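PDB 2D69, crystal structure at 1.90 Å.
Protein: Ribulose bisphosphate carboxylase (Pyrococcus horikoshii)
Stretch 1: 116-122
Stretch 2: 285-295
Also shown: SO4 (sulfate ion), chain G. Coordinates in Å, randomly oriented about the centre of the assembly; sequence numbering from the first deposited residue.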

# COMPACT_ATOMS: atom_id res chain seq x y z
N LYS A 116 8.47 -43.00 -34.00
CA LYS A 116 7.26 -43.78 -33.76
C LYS A 116 6.81 -43.53 -32.34
O LYS A 116 5.61 -43.41 -32.07
N ASN A 117 7.78 -43.47 -31.43
CA ASN A 117 7.50 -43.35 -30.01
C ASN A 117 8.70 -42.66 -29.35
O ASN A 117 9.82 -42.85 -29.78
N LEU A 118 8.46 -41.96 -28.24
CA LEU A 118 9.50 -41.20 -27.58
C LEU A 118 9.14 -41.10 -26.10
O LEU A 118 8.05 -40.67 -25.76
N ARG A 119 10.07 -41.51 -25.24
CA ARG A 119 9.86 -41.47 -23.80
C ARG A 119 11.03 -40.82 -23.17
O ARG A 119 12.15 -41.24 -23.40
N LEU A 120 10.81 -39.81 -22.32
CA LEU A 120 11.88 -39.24 -21.57
C LEU A 120 12.03 -40.07 -20.31
O LEU A 120 11.13 -40.13 -19.52
N LEU A 121 13.19 -40.71 -20.14
CA LEU A 121 13.42 -41.67 -19.08
C LEU A 121 13.94 -41.06 -17.79
O LEU A 121 13.53 -41.46 -16.70
N ASP A 122 14.86 -40.11 -17.91
CA ASP A 122 15.51 -39.48 -16.77
C ASP A 122 16.30 -38.28 -17.25
O ASP A 122 16.62 -38.17 -18.42
N PHE A 285 0.37 -39.70 -19.56
CA PHE A 285 1.69 -39.74 -20.17
C PHE A 285 2.77 -40.62 -19.51
O PHE A 285 3.84 -40.78 -20.10
N THR A 286 2.55 -41.16 -18.30
CA THR A 286 3.58 -42.00 -17.63
C THR A 286 3.40 -43.50 -17.76
O THR A 286 4.28 -44.26 -17.30
N ARG A 287 2.26 -43.93 -18.31
CA ARG A 287 1.86 -45.34 -18.29
C ARG A 287 2.39 -46.12 -19.51
O ARG A 287 2.80 -47.30 -19.39
N ASN A 288 2.40 -45.50 -20.68
CA ASN A 288 2.84 -46.18 -21.88
C ASN A 288 4.36 -46.39 -21.78
O ASN A 288 5.09 -45.42 -21.66
N PRO A 289 4.83 -47.64 -21.77
CA PRO A 289 6.27 -47.88 -21.65
C PRO A 289 7.11 -47.44 -22.85
O PRO A 289 8.33 -47.45 -22.77
N ARG A 290 6.48 -47.09 -23.95
CA ARG A 290 7.19 -46.70 -25.17
C ARG A 290 7.23 -45.17 -25.40
O ARG A 290 7.97 -44.69 -26.26
N HIS A 291 6.38 -44.44 -24.68
CA HIS A 291 6.05 -43.05 -25.03
C HIS A 291 5.54 -42.21 -23.88
O HIS A 291 4.58 -42.61 -23.19
N GLY A 292 6.14 -41.03 -23.71
CA GLY A 292 5.76 -40.12 -22.66
C GLY A 292 6.89 -39.72 -21.74
O GLY A 292 8.02 -39.55 -22.14
N ILE A 293 6.55 -39.50 -20.50
CA ILE A 293 7.54 -39.11 -19.50
C ILE A 293 7.38 -40.10 -18.35
O ILE A 293 6.25 -40.39 -17.94
N THR A 294 8.49 -40.62 -17.83
CA THR A 294 8.39 -41.61 -16.76
C THR A 294 8.02 -40.95 -15.46
O THR A 294 8.27 -39.76 -15.28
N MET A 295 7.46 -41.73 -14.54
CA MET A 295 7.14 -41.27 -13.20
C MET A 295 8.42 -40.84 -12.48
O MET A 295 8.38 -39.93 -11.67

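Arg-119 and Leu-120 pair in parallel with Gly-292 and Ile-293, Gly-292 N donating to Leu-118 O (2.8 Å) and Leu-120 N to Gly-292 O (2.8 Å), and the side chains pack around this ladder. Arg-119 dominates the contact. With chi1 to chi3 all t, its extended chain carries the guanidinium alongside the 288-291 turn, where Pro-289 CA and Asn-288 O lie over one face and Thr-294 CG2 over the opposite face. Arg-119 NH2 reaches Thr-286 O in a weak hydrogen bond (2.9 Å), Arg-119 NE donates to water 2 (2.9 Å), and Arg-119 NH1 bonds weakly to sulfate O3 (3.4 Å). Gly-292 has no side chain; a CB would point to the face that carries Arg-119 and would clash with Phe-285 O.

Leu-120 (chi1 t, chi2 eclipsed near -3°) and Ile-293 (m, t) share the other side, with CG of Leu-120 4.4 Å from CG2 of Ile-293. Thr-294 points toward the first strand; its p rotamer places OG1 to donate to Leu-121 O (2.9 Å) and CG2 3.8 Å from Leu-121 CD2.

At the other end, His-291 (chi1 t) brings CD2 to 2.9 Å from Leu-118 N, which meets the ring edge. Asn-117 (m) packs CB 3.2 Å from Arg-290 O, while water 1 links its OD1 (2.6 Å) to Asn-288 ND2 (2.8 Å). Asn-288 OD1 accepts from Arg-290 N (2.7 Å), bracing the turn.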

# COMPACT_ATOMS: atom_id res chain seq x y z
CB LYS A 116 7.52 -45.28 -34.00
CG LYS A 116 6.30 -46.09 -34.46
CD LYS A 116 6.64 -47.26 -35.40
CE LYS A 116 5.50 -48.32 -35.38
NZ LYS A 116 5.49 -49.30 -36.56
CB ASN A 117 7.35 -44.73 -29.38
CG ASN A 117 6.00 -45.38 -29.67
OD1 ASN A 117 4.94 -44.85 -29.31
ND2 ASN A 117 6.03 -46.54 -30.36
CB LEU A 118 9.67 -39.78 -28.17
CG LEU A 118 10.72 -38.93 -27.41
CD1 LEU A 118 12.12 -39.43 -27.62
CD2 LEU A 118 10.65 -37.47 -27.74
CB ARG A 119 9.70 -42.89 -23.27
CG ARG A 119 8.96 -42.95 -21.94
CD ARG A 119 8.88 -44.36 -21.32
NE ARG A 119 7.89 -44.38 -20.25
CZ ARG A 119 7.80 -45.32 -19.30
NH1 ARG A 119 8.69 -46.29 -19.20
NH2 ARG A 119 6.83 -45.23 -18.40
CB LEU A 120 11.53 -37.78 -21.28
CG LEU A 120 12.16 -36.83 -20.24
CD1 LEU A 120 13.22 -37.35 -19.34
CD2 LEU A 120 12.60 -35.56 -20.94
CB LEU A 121 14.40 -42.74 -19.53
CG LEU A 121 14.01 -43.48 -20.77
CD1 LEU A 121 15.10 -44.54 -21.12
CD2 LEU A 121 12.62 -44.14 -20.58
CB ASP A 122 16.48 -40.48 -16.09
CG ASP A 122 16.74 -40.19 -14.60
OD1 ASP A 122 16.21 -39.21 -14.05
OD2 ASP A 122 17.47 -40.92 -13.87
CB PHE A 285 2.23 -38.29 -20.39
CG PHE A 285 2.30 -37.44 -19.15
CD1 PHE A 285 3.38 -37.52 -18.29
CD2 PHE A 285 1.29 -36.52 -18.87
CE1 PHE A 285 3.45 -36.71 -17.14
CE2 PHE A 285 1.33 -35.73 -17.75
CZ PHE A 285 2.43 -35.80 -16.88
CB THR A 286 3.69 -41.76 -16.10
OG1 THR A 286 2.47 -42.15 -15.44
CG2 THR A 286 3.94 -40.33 -15.77
CB ARG A 287 0.33 -45.41 -18.20
CG ARG A 287 -0.24 -46.80 -18.08
CD ARG A 287 -1.70 -46.83 -17.63
NE ARG A 287 -2.17 -48.19 -17.48
CZ ARG A 287 -3.39 -48.54 -17.09
NH1 ARG A 287 -4.32 -47.62 -16.80
NH2 ARG A 287 -3.69 -49.83 -16.99
CB ASN A 288 2.45 -45.38 -23.12
CG ASN A 288 2.92 -46.01 -24.42
OD1 ASN A 288 3.79 -46.86 -24.44
ND2 ASN A 288 2.33 -45.57 -25.52
CB PRO A 289 6.35 -49.43 -21.46
CG PRO A 289 5.08 -49.94 -22.01
CD PRO A 289 4.06 -48.90 -21.79
CB ARG A 290 6.49 -47.30 -26.37
CG ARG A 290 6.28 -48.81 -26.35
CD ARG A 290 6.30 -49.38 -27.75
NE ARG A 290 5.26 -50.34 -28.04
CZ ARG A 290 5.00 -50.77 -29.28
NH1 ARG A 290 5.68 -50.29 -30.33
NH2 ARG A 290 4.04 -51.67 -29.48
CB HIS A 291 4.98 -42.98 -26.11
CG HIS A 291 4.90 -41.65 -26.80
ND1 HIS A 291 3.91 -40.72 -26.54
CD2 HIS A 291 5.69 -41.09 -27.75
CE1 HIS A 291 4.10 -39.66 -27.30
NE2 HIS A 291 5.16 -39.87 -28.06
CB ILE A 293 7.26 -37.69 -19.03
CG1 ILE A 293 7.19 -36.69 -20.20
CG2 ILE A 293 8.33 -37.23 -18.02
CD1 ILE A 293 6.73 -35.32 -19.71
CB THR A 294 9.70 -42.34 -16.57
OG1 THR A 294 10.71 -41.39 -16.18
CG2 THR A 294 10.19 -43.00 -17.86
CB MET A 295 6.37 -42.32 -12.35
CG MET A 295 5.94 -41.80 -10.96
SD MET A 295 4.78 -40.40 -11.10
CE MET A 295 5.35 -39.33 -9.84
S SO4 G . 11.33 -48.85 -21.96
O1 SO4 G . 10.14 -49.65 -22.25
O2 SO4 G . 12.08 -48.63 -23.19
O3 SO4 G . 10.93 -47.55 -21.40
O4 SO4 G . 12.19 -49.60 -21.04
O HOH W 1 2.81 -45.91 -28.24
O HOH W 2 5.27 -43.13 -20.39